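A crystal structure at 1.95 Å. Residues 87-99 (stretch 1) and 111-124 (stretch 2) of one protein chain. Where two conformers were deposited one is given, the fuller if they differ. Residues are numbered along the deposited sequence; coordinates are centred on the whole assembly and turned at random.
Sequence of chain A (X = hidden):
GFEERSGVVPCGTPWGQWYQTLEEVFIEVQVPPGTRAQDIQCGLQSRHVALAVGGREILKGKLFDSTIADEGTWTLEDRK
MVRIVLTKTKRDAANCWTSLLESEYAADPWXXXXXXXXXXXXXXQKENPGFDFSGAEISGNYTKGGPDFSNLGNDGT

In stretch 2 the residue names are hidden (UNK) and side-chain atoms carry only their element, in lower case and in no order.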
ATOM      1  N   THR A  87      18.320   1.787  -4.569  1.00 27.35           N
ATOM      2  CA  THR A  87      18.383   1.972  -5.999  1.00 28.27           C
ATOM      3  C   THR A  87      18.922   0.705  -6.615  1.00 29.81           C
ATOM      4  O   THR A  87      20.043   0.316  -6.315  1.00 24.81           O
ATOM      5  CB  THR A  87      19.283   3.187  -6.376  1.00 31.26           C
ATOM      6  OG1 THR A  87      18.665   4.390  -5.877  1.00 28.49           O
ATOM      7  CG2 THR A  87      19.459   3.283  -7.906  1.00 28.42           C
ATOM      8  N   LYS A  88      18.110   0.053  -7.449  1.00 27.76           N
ATOM      9  CA  LYS A  88      18.532  -1.187  -8.115  1.00 28.38           C
ATOM     10  C   LYS A  88      19.755  -0.927  -9.016  1.00 30.37           C
ATOM     11  O   LYS A  88      19.790   0.074  -9.699  1.00 27.88           O
ATOM     12  CB  LYS A  88      17.399  -1.735  -8.988  1.00 28.34           C
ATOM     13  CG  LYS A  88      16.125  -2.206  -8.231  1.00 26.83           C
ATOM     14  CD  LYS A  88      15.098  -2.687  -9.223  1.00 25.63           C
ATOM     15  CE  LYS A  88      13.800  -3.123  -8.539  1.00 24.88           C
ATOM     16  NZ  LYS A  88      12.748  -3.556  -9.549  1.00 23.76           N
ATOM     17  N   THR A  89      20.737  -1.828  -9.028  1.00 33.45           N
ATOM     18  CA  THR A  89      21.833  -1.722  -9.965  1.00 35.67           C
ATOM     19  C   THR A  89      21.292  -1.988 -11.392  1.00 38.84           C
ATOM     20  O   THR A  89      21.638  -1.280 -12.332  1.00 41.06           O
ATOM     21  CB  THR A  89      22.938  -2.730  -9.625  1.00 36.17           C
ATOM     22  OG1 THR A  89      23.439  -2.490  -8.299  1.00 37.32           O
ATOM     23  CG2 THR A  89      24.091  -2.640 -10.625  1.00 35.71           C
ATOM     24  N   LYS A  90      20.422  -2.989 -11.527  1.00 42.31           N
ATOM     25  CA  LYS A  90      19.789  -3.376 -12.819  1.00 44.37           C
ATOM     26  C   LYS A  90      18.294  -2.985 -12.782  1.00 44.88           C
ATOM     27  O   LYS A  90      17.548  -3.466 -11.911  1.00 43.62           O
ATOM     28  CB  LYS A  90      19.949  -4.889 -13.042  1.00 44.60           C
ATOM     29  CG  LYS A  90      21.411  -5.360 -13.169  1.00 45.89           C
ATOM     30  CD  LYS A  90      21.563  -6.842 -12.883  1.00 49.99           C
ATOM     31  CE  LYS A  90      21.685  -7.145 -11.379  1.00 57.59           C
ATOM     32  NZ  LYS A  90      23.055  -7.040 -10.795  1.00 62.92           N
ATOM     33  N   ARG A  91      17.871  -2.129 -13.714  1.00 45.09           N
ATOM     34  CA  ARG A  91      16.545  -1.481 -13.664  1.00 47.21           C
ATOM     35  C   ARG A  91      15.608  -1.757 -14.871  1.00 45.29           C
ATOM     36  O   ARG A  91      14.864  -0.880 -15.291  1.00 42.87           O
ATOM     37  CB  ARG A  91      16.767   0.036 -13.523  1.00 45.97           C
ATOM     38  CG  ARG A  91      17.489   0.391 -12.264  1.00 49.41           C
ATOM     39  CD  ARG A  91      17.978   1.822 -12.175  1.00 54.97           C
ATOM     40  NE  ARG A  91      19.392   1.722 -11.815  1.00 68.66           N
ATOM     41  CZ  ARG A  91      20.415   2.322 -12.424  1.00 74.08           C
ATOM     42  NH1 ARG A  91      20.208   3.211 -13.384  1.00 78.17           N
ATOM     43  NH2 ARG A  91      21.665   2.089 -12.009  1.00 76.51           N
ATOM     44  N   ASP A  92      15.657  -2.961 -15.429  1.00 46.16           N
ATOM     45  CA  ASP A  92      14.766  -3.358 -16.526  1.00 48.60           C
ATOM     46  C   ASP A  92      13.475  -3.962 -15.932  1.00 48.39           C
ATOM     47  O   ASP A  92      13.472  -4.374 -14.755  1.00 47.68           O
ATOM     48  CB  ASP A  92      15.454  -4.410 -17.406  1.00 50.31           C
ATOM     49  CG  ASP A  92      16.804  -3.938 -17.950  1.00 62.24           C
ATOM     50  OD1 ASP A  92      16.947  -2.723 -18.268  1.00 64.80           O
ATOM     51  OD2 ASP A  92      17.720  -4.794 -18.067  1.00 73.61           O
ATOM     52  N   ALA A  93      12.401  -4.056 -16.721  1.00 46.98           N
ATOM     53  CA  ALA A  93      11.196  -4.771 -16.238  1.00 47.45           C
ATOM     54  C   ALA A  93      11.523  -6.257 -15.945  1.00 46.57           C
ATOM     55  O   ALA A  93      10.812  -6.914 -15.164  1.00 46.86           O
ATOM     56  CB  ALA A  93      10.000  -4.637 -17.211  1.00 45.21           C
ATOM     57  N   ALA A  94      12.593  -6.764 -16.576  1.00 45.51           N
ATOM     58  CA  ALA A  94      13.127  -8.126 -16.333  1.00 47.93           C
ATOM     59  C   ALA A  94      13.946  -8.245 -15.033  1.00 49.31           C
ATOM     60  O   ALA A  94      14.436  -9.331 -14.722  1.00 51.42           O
ATOM     61  CB  ALA A  94      13.988  -8.580 -17.497  1.00 47.24           C
ATOM     62  N   ASN A  95      14.132  -7.134 -14.316  1.00 47.37           N
ATOM     63  CA  ASN A  95      14.735  -7.131 -12.976  1.00 44.97           C
ATOM     64  C   ASN A  95      13.644  -6.895 -11.930  1.00 40.76           C
ATOM     65  O   ASN A  95      13.733  -6.043 -11.067  1.00 39.60           O
ATOM     66  CB  ASN A  95      15.790  -6.050 -12.884  1.00 45.36           C
ATOM     67  CG  ASN A  95      16.882  -6.219 -13.921  1.00 51.10           C
ATOM     68  OD1 ASN A  95      17.035  -5.377 -14.815  1.00 49.34           O
ATOM     69  ND2 ASN A  95      17.649  -7.319 -13.820  1.00 53.40           N
ATOM     70  N   CYS A  96      12.584  -7.660 -12.045  1.00 37.49           N
ATOM     71  CA  CYS A  96      11.529  -7.608 -11.080  1.00 34.80           C
ATOM     72  C   CYS A  96      11.952  -8.530  -9.931  1.00 32.41           C
ATOM     73  O   CYS A  96      12.101  -9.726 -10.139  1.00 33.51           O
ATOM     74  CB  CYS A  96      10.273  -8.097 -11.729  1.00 34.96           C
ATOM     75  SG  CYS A  96       8.876  -8.046 -10.610  1.00 36.24           S
ATOM     76  N   TRP A  97      12.166  -7.990  -8.731  1.00 29.00           N
ATOM     77  CA  TRP A  97      12.578  -8.808  -7.596  1.00 26.89           C
ATOM     78  C   TRP A  97      11.423  -9.669  -7.143  1.00 27.51           C
ATOM     79  O   TRP A  97      10.328  -9.179  -7.017  1.00 25.97           O
ATOM     80  CB  TRP A  97      13.012  -7.937  -6.418  1.00 27.58           C
ATOM     81  CG  TRP A  97      14.319  -7.202  -6.603  1.00 25.13           C
ATOM     82  CD1 TRP A  97      14.896  -6.822  -7.777  1.00 24.64           C
ATOM     83  CD2 TRP A  97      15.135  -6.664  -5.561  1.00 23.06           C
ATOM     84  NE1 TRP A  97      16.072  -6.125  -7.527  1.00 27.10           N
ATOM     85  CE2 TRP A  97      16.232  -6.009  -6.175  1.00 23.99           C
ATOM     86  CE3 TRP A  97      15.073  -6.707  -4.170  1.00 26.92           C
ATOM     87  CZ2 TRP A  97      17.233  -5.399  -5.439  1.00 24.18           C
ATOM     88  CZ3 TRP A  97      16.074  -6.102  -3.443  1.00 25.37           C
ATOM     89  CH2 TRP A  97      17.137  -5.462  -4.073  1.00 25.69           C
ATOM     90  N   THR A  98      11.681 -10.950  -6.872  1.00 29.37           N
ATOM     91  CA  THR A  98      10.623 -11.877  -6.452  1.00 31.02           C
ATOM     92  C   THR A  98      10.502 -12.021  -4.908  1.00 31.39           C
ATOM     93  O   THR A  98       9.482 -12.543  -4.373  1.00 29.43           O
ATOM     94  CB  THR A  98      10.789 -13.210  -7.166  1.00 33.41           C
ATOM     95  OG1 THR A  98      12.144 -13.644  -7.049  1.00 37.07           O
ATOM     96  CG2 THR A  98      10.461 -13.056  -8.663  1.00 34.81           C
ATOM     97  N   SER A  99      11.524 -11.495  -4.211  1.00 28.03           N
ATOM     98  CA  SER A  99      11.570 -11.427  -2.750  1.00 25.53           C
ATOM     99  C   SER A  99      12.477 -10.268  -2.404  1.00 24.70           C
ATOM    100  O   SER A  99      13.218  -9.777  -3.271  1.00 25.78           O
ATOM    101  CB  SER A  99      12.102 -12.728  -2.145  1.00 28.10           C
ATOM    102  OG  SER A  99      13.466 -12.895  -2.544  1.00 33.70           O
ATOM    103  N   UNK A 111       1.173 -12.311  -6.383  1.00 24.55           N
ATOM    104  CA  UNK A 111       1.726 -11.008  -6.070  1.00 26.04           C
ATOM    105  C   UNK A 111       2.951 -10.746  -6.969  1.00 24.46           C
ATOM    106  O   UNK A 111       3.197  -9.638  -7.419  1.00 24.35           O
ATOM    107  c   UNK A 111       0.790 -10.989  -3.724  1.00 26.45           C
ATOM    108  c   UNK A 111       2.085 -10.927  -4.589  1.00 28.33           C
ATOM    109  c   UNK A 111       2.904  -9.715  -4.282  1.00 27.69           C
ATOM    110  N   UNK A 112       3.698 -11.783  -7.278  1.00 25.06           N
ATOM    111  CA  UNK A 112       4.861 -11.638  -8.179  1.00 27.42           C
ATOM    112  C   UNK A 112       4.368 -11.227  -9.546  1.00 28.26           C
ATOM    113  O   UNK A 112       5.034 -10.463 -10.245  1.00 26.86           O
ATOM    114  c   UNK A 112       5.584 -12.957  -8.358  1.00 28.12           C
ATOM    115  c   UNK A 112       6.264 -13.480  -7.135  1.00 32.91           C
ATOM    116  o   UNK A 112       7.631 -14.981  -8.543  1.00 34.04           O
ATOM    117  c   UNK A 112       7.187 -14.726  -7.416  1.00 32.44           C
ATOM    118  n   UNK A 112       7.460 -15.469  -6.373  1.00 34.72           N
ATOM    119  N   UNK A 113       3.207 -11.776  -9.943  1.00 27.13           N
ATOM    120  CA  UNK A 113       2.661 -11.490 -11.265  1.00 25.74           C
ATOM    121  C   UNK A 113       2.142 -10.044 -11.280  1.00 25.43           C
ATOM    122  O   UNK A 113       2.329  -9.353 -12.285  1.00 27.48           O
ATOM    123  c   UNK A 113       1.571 -12.497 -11.722  1.00 25.01           C
ATOM    124  o   UNK A 113      -0.099 -11.821 -13.321  1.00 35.36           O
ATOM    125  c   UNK A 113       1.076 -12.177 -13.129  1.00 30.54           C
ATOM    126  o   UNK A 113       1.917 -12.193 -14.032  1.00 41.14           O
ATOM    127  N   UNK A 114       1.479  -9.609 -10.198  1.00 24.13           N
ATOM    128  CA  UNK A 114       1.024  -8.225 -10.088  1.00 24.68           C
ATOM    129  C   UNK A 114       2.206  -7.273 -10.183  1.00 27.24           C
ATOM    130  O   UNK A 114       2.142  -6.263 -10.864  1.00 26.54           O
ATOM    131  o   UNK A 114      -1.133  -9.273  -6.351  1.00 29.39           O
ATOM    132  c   UNK A 114      -1.575  -8.498  -7.189  1.00 28.41           C
ATOM    133  c   UNK A 114       0.332  -7.968  -8.781  1.00 24.30           C
ATOM    134  c   UNK A 114      -1.084  -8.589  -8.615  1.00 24.51           C
ATOM    135  n   UNK A 114      -2.518  -7.555  -6.895  1.00 26.41           N
ATOM    136  N   UNK A 115       3.265  -7.575  -9.437  1.00 26.41           N
ATOM    137  CA  UNK A 115       4.457  -6.746  -9.458  1.00 25.90           C
ATOM    138  C   UNK A 115       5.050  -6.657 -10.828  1.00 25.87           C
ATOM    139  O   UNK A 115       5.385  -5.575 -11.270  1.00 28.86           O
ATOM    140  c   UNK A 115       5.482  -7.266  -8.442  1.00 26.25           C
ATOM    141 se   UNK A 115       6.365  -7.714  -5.731  0.75 29.71          SE
ATOM    142  c   UNK A 115       5.774  -6.827  -4.162  1.00 19.63           C
ATOM    143  c   UNK A 115       5.069  -7.014  -7.003  1.00 28.24           C
ATOM    144  N   UNK A 116       5.164  -7.781 -11.526  1.00 26.60           N
ATOM    145  CA  UNK A 116       5.737  -7.810 -12.869  1.00 26.54           C
ATOM    146  C   UNK A 116       4.910  -6.994 -13.867  1.00 27.13           C
ATOM    147  O   UNK A 116       5.452  -6.304 -14.726  1.00 26.80           O
ATOM    148  n   UNK A 116       8.139  -7.635 -15.210  1.00 29.98           N
ATOM    149  o   UNK A 116       8.814  -9.575 -14.348  1.00 35.13           O
ATOM    150  c   UNK A 116       6.478  -9.358 -14.743  1.00 30.94           C
ATOM    151  c   UNK A 116       7.921  -8.864 -14.755  1.00 34.90           C
ATOM    152  c   UNK A 116       5.861  -9.263 -13.359  1.00 28.57           C
ATOM    153  N   UNK A 117       3.584  -7.130 -13.777  1.00 24.48           N
ATOM    154  CA  UNK A 117       2.705  -6.364 -14.600  1.00 23.75           C
ATOM    155  C   UNK A 117       2.859  -4.874 -14.411  1.00 23.26           C
ATOM    156  O   UNK A 117       2.818  -4.169 -15.380  1.00 25.35           O
ATOM    157  c   UNK A 117      -0.567  -8.377 -14.724  1.00 25.51           C
ATOM    158  n   UNK A 117      -1.758 -10.452 -17.455  1.00 28.59           N
ATOM    159  n   UNK A 117      -1.580  -8.190 -17.337  1.00 28.87           N
ATOM    160  c   UNK A 117       0.894  -8.052 -15.011  1.00 28.19           C
ATOM    161  c   UNK A 117       1.244  -6.754 -14.354  1.00 23.74           C
ATOM    162  c   UNK A 117      -1.441  -9.359 -16.786  1.00 22.71           C
ATOM    163  n   UNK A 117      -0.963  -9.479 -15.547  1.00 28.70           N
ATOM    164  N   UNK A 118       3.066  -4.392 -13.193  1.00 22.66           N
ATOM    165  CA  UNK A 118       3.209  -2.954 -12.968  0.50 21.50           C
ATOM    166  C   UNK A 118       4.529  -2.436 -13.540  1.00 24.61           C
ATOM    167  O   UNK A 118       4.601  -1.322 -14.091  1.00 24.93           O
ATOM    168  c   UNK A 118       3.193  -1.096 -11.161  0.50 23.67           C
ATOM    169  c   UNK A 118       3.082  -2.604 -11.480  0.50 23.34           C
ATOM    170  c   UNK A 118       2.155   1.205 -11.471  0.50 30.57           C
ATOM    171  c   UNK A 118       2.117  -0.269 -11.880  0.50 28.11           C
ATOM    172  n   UNK A 118       3.501   1.821 -11.687  0.50 27.24           N
ATOM    173  N   UNK A 119       5.568  -3.232 -13.406  1.00 24.26           N
ATOM    174  CA  UNK A 119       6.873  -2.877 -13.955  1.00 25.68           C
ATOM    175  C   UNK A 119       6.866  -2.873 -15.504  1.00 26.62           C
ATOM    176  O   UNK A 119       7.415  -1.977 -16.119  1.00 28.76           O
ATOM    177  c   UNK A 119       8.659  -3.359 -12.186  1.00 33.72           C
ATOM    178  c   UNK A 119       9.501  -4.447 -11.699  1.00 28.50           C
ATOM    179  c   UNK A 119       7.736  -2.818 -11.117  1.00 31.15           C
ATOM    180  c   UNK A 119       7.925  -3.837 -13.450  1.00 27.98           C
ATOM    181  N   UNK A 120       6.254  -3.881 -16.111  1.00 24.45           N
ATOM    182  CA  UNK A 120       6.043  -3.907 -17.563  1.00 24.51           C
ATOM    183  C   UNK A 120       5.308  -2.695 -18.041  1.00 23.09           C
ATOM    184  O   UNK A 120       5.695  -2.100 -19.057  1.00 25.31           O
ATOM    185  c   UNK A 120       5.223  -5.093 -18.011  1.00 24.96           C
ATOM    186  o   UNK A 120       5.843  -6.269 -17.545  1.00 25.09           O
ATOM    187  c   UNK A 120       5.124  -5.112 -19.535  1.00 28.19           C
ATOM    188  N   UNK A 121       4.256  -2.325 -17.317  1.00 24.06           N
ATOM    189  CA  UNK A 121       3.479  -1.139 -17.629  1.00 28.44           C
ATOM    190  C   UNK A 121       4.253   0.144 -17.449  1.00 29.17           C
ATOM    191  O   UNK A 121       4.164   1.025 -18.285  1.00 30.30           O
ATOM    192  c   UNK A 121       0.863   0.423 -18.229  1.00 36.97           C
ATOM    193  c   UNK A 121       0.413   0.201 -15.724  1.00 31.79           C
ATOM    194  c   UNK A 121       1.465   0.238 -16.802  1.00 35.89           C
ATOM    195  c   UNK A 121       2.259  -1.069 -16.740  1.00 29.97           C
ATOM    196  N   UNK A 122       4.977   0.278 -16.331  1.00 29.56           N
ATOM    197  CA  UNK A 122       5.832   1.442 -16.100  0.50 30.19           C
ATOM    198  C   UNK A 122       6.796   1.593 -17.275  1.00 29.20           C
ATOM    199  O   UNK A 122       7.052   2.676 -17.762  1.00 27.91           O
ATOM    200  c   UNK A 122       7.348   2.514 -14.298  0.50 32.07           C
ATOM    201  o   UNK A 122       8.216   1.203 -12.467  0.50 35.68           O
ATOM    202  c   UNK A 122       8.348   2.236 -13.154  0.50 33.01           C
ATOM    203  c   UNK A 122       6.650   1.258 -14.810  0.50 30.93           C
ATOM    204  o   UNK A 122       9.255   3.066 -12.923  0.50 29.10           O
ATOM    205  N   UNK A 123       7.343   0.484 -17.711  1.00 28.25           N
ATOM    206  CA  UNK A 123       8.324   0.449 -18.793  1.00 28.40           C
ATOM    207  C   UNK A 123       7.657   0.817 -20.122  1.00 28.14           C
ATOM    208  O   UNK A 123       8.221   1.542 -20.920  1.00 25.38           O
ATOM    209  n   UNK A 123      13.599   1.878 -21.024  1.00 60.60           N
ATOM    210  c   UNK A 123      13.092   1.084 -20.086  1.00 68.38           C
ATOM    211  n   UNK A 123      11.905   0.517 -20.275  1.00 71.10           N
ATOM    212  n   UNK A 123      13.779   0.840 -18.972  1.00 70.65           N
ATOM    213  c   UNK A 123       8.893  -0.957 -18.888  1.00 28.62           C
ATOM    214  c   UNK A 123      11.255  -0.372 -19.308  1.00 62.25           C
ATOM    215  c   UNK A 123      10.034  -1.105 -19.871  1.00 36.72           C
ATOM    216  N   UNK A 124       6.457   0.301 -20.339  1.00 28.32           N
ATOM    217  CA  UNK A 124       5.705   0.581 -21.546  1.00 32.83           C
ATOM    218  C   UNK A 124       5.441   2.098 -21.612  1.00 35.12           C
ATOM    219  O   UNK A 124       5.670   2.727 -22.630  1.00 34.55           O
ATOM    220  c   UNK A 124       2.541   0.486 -23.077  1.00 47.69           C
ATOM    221  c   UNK A 124       4.221  -0.959 -23.936  1.00 47.45           C
ATOM    222  c   UNK A 124       4.387  -0.235 -21.546  1.00 36.27           C
ATOM    223  c   UNK A 124       3.604  -0.950 -25.183  1.00 49.77           C
ATOM    224  c   UNK A 124       1.921   0.490 -24.304  1.00 53.06           C
ATOM    225  c   UNK A 124       2.451  -0.231 -25.364  1.00 49.71           C
ATOM    226  c   UNK A 124       3.689  -0.244 -22.874  1.00 41.68           C
TER

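Position 111 carries three side-chain carbons, one bearing the other two, 7.2 Å or more from stretch 1: a beta-branched Val 111. Position 112 has three carbons in a row, the third holding one oxygen and one nitrogen, which makes an amide, Gln 112; its OE1 lies 3.4 Å from Thr 98 CG2. At 113 two carbons end in two oxygens, a carboxylate pointing away from stretch 1: Asp 113. Position 114 repeats the three-carbon amide pattern, out of reach of the loop, and is Gln 114.

Position 115 is unbranched, two carbons, a selenium and a terminal carbon, so it is selenomethionine, Met 115. Its CB is 4.1 Å from Cys 96 SG, and its SE is 4.4 Å from Trp 97 O. Position 116 again has three carbons ending in one oxygen and one nitrogen: Gln 116. The nitrogen, NE2, is 2.8 Å from Ala 93 O with an N-H...O angle of 169°, a nearly linear hydrogen bond; OE1 is 3.4 Å from the same Ala 93 O, where two acceptors cannot bond.

Position 117 shows three carbons, a nitrogen and a carbon with two more nitrogens: Arg 117. It turns to its own helix, with NE 3.3 Å from Asp 113 OD2 in a salt bridge whose hydrogen bond is weak. At 118 four carbons in a row end in nitrogen, giving Lys 118, clear of stretch 1. Position 119 has four carbons forked at the second: Leu 119, whose CD2 is 3.7 Å from Cys 96 CB and 4.0 Å from Lys 88 NZ.

Position 120 has one carbon carrying an oxygen and a carbon, Thr 120; its OG1 donates to Gln 116 O at 2.8 Å. Position 121, four carbons forked at the second, faces away as Leu 121. Position 122 has three carbons, the third with two oxygens: Glu 122, not in contact. Position 123 has the guanidinium pattern again, Arg 123; its CB is 4.2 Å from Ala 93 CB, and Arg 91 O lies near the guanidinium plane, 4.2 Å from NH1. Position 124, one carbon then a six-carbon ring, is Phe 124, out of reach.

The contact buries 496 Å², both sides summed. A type I turn from Asp 92 to Asn 95, with Asn 95 N bonded to Asp 92 O at 2.9 Å, accompanies a close approach: Ala 93 CA and Leu 119 CA are 5.2 Å apart. Ala 93 and Cys 96 point toward the helix and pack on Leu 119, while Gln 116 supplies the single cross-stretch hydrogen bond.

Stretch 2, residues 111-124: VQDQMQRKLTLERF
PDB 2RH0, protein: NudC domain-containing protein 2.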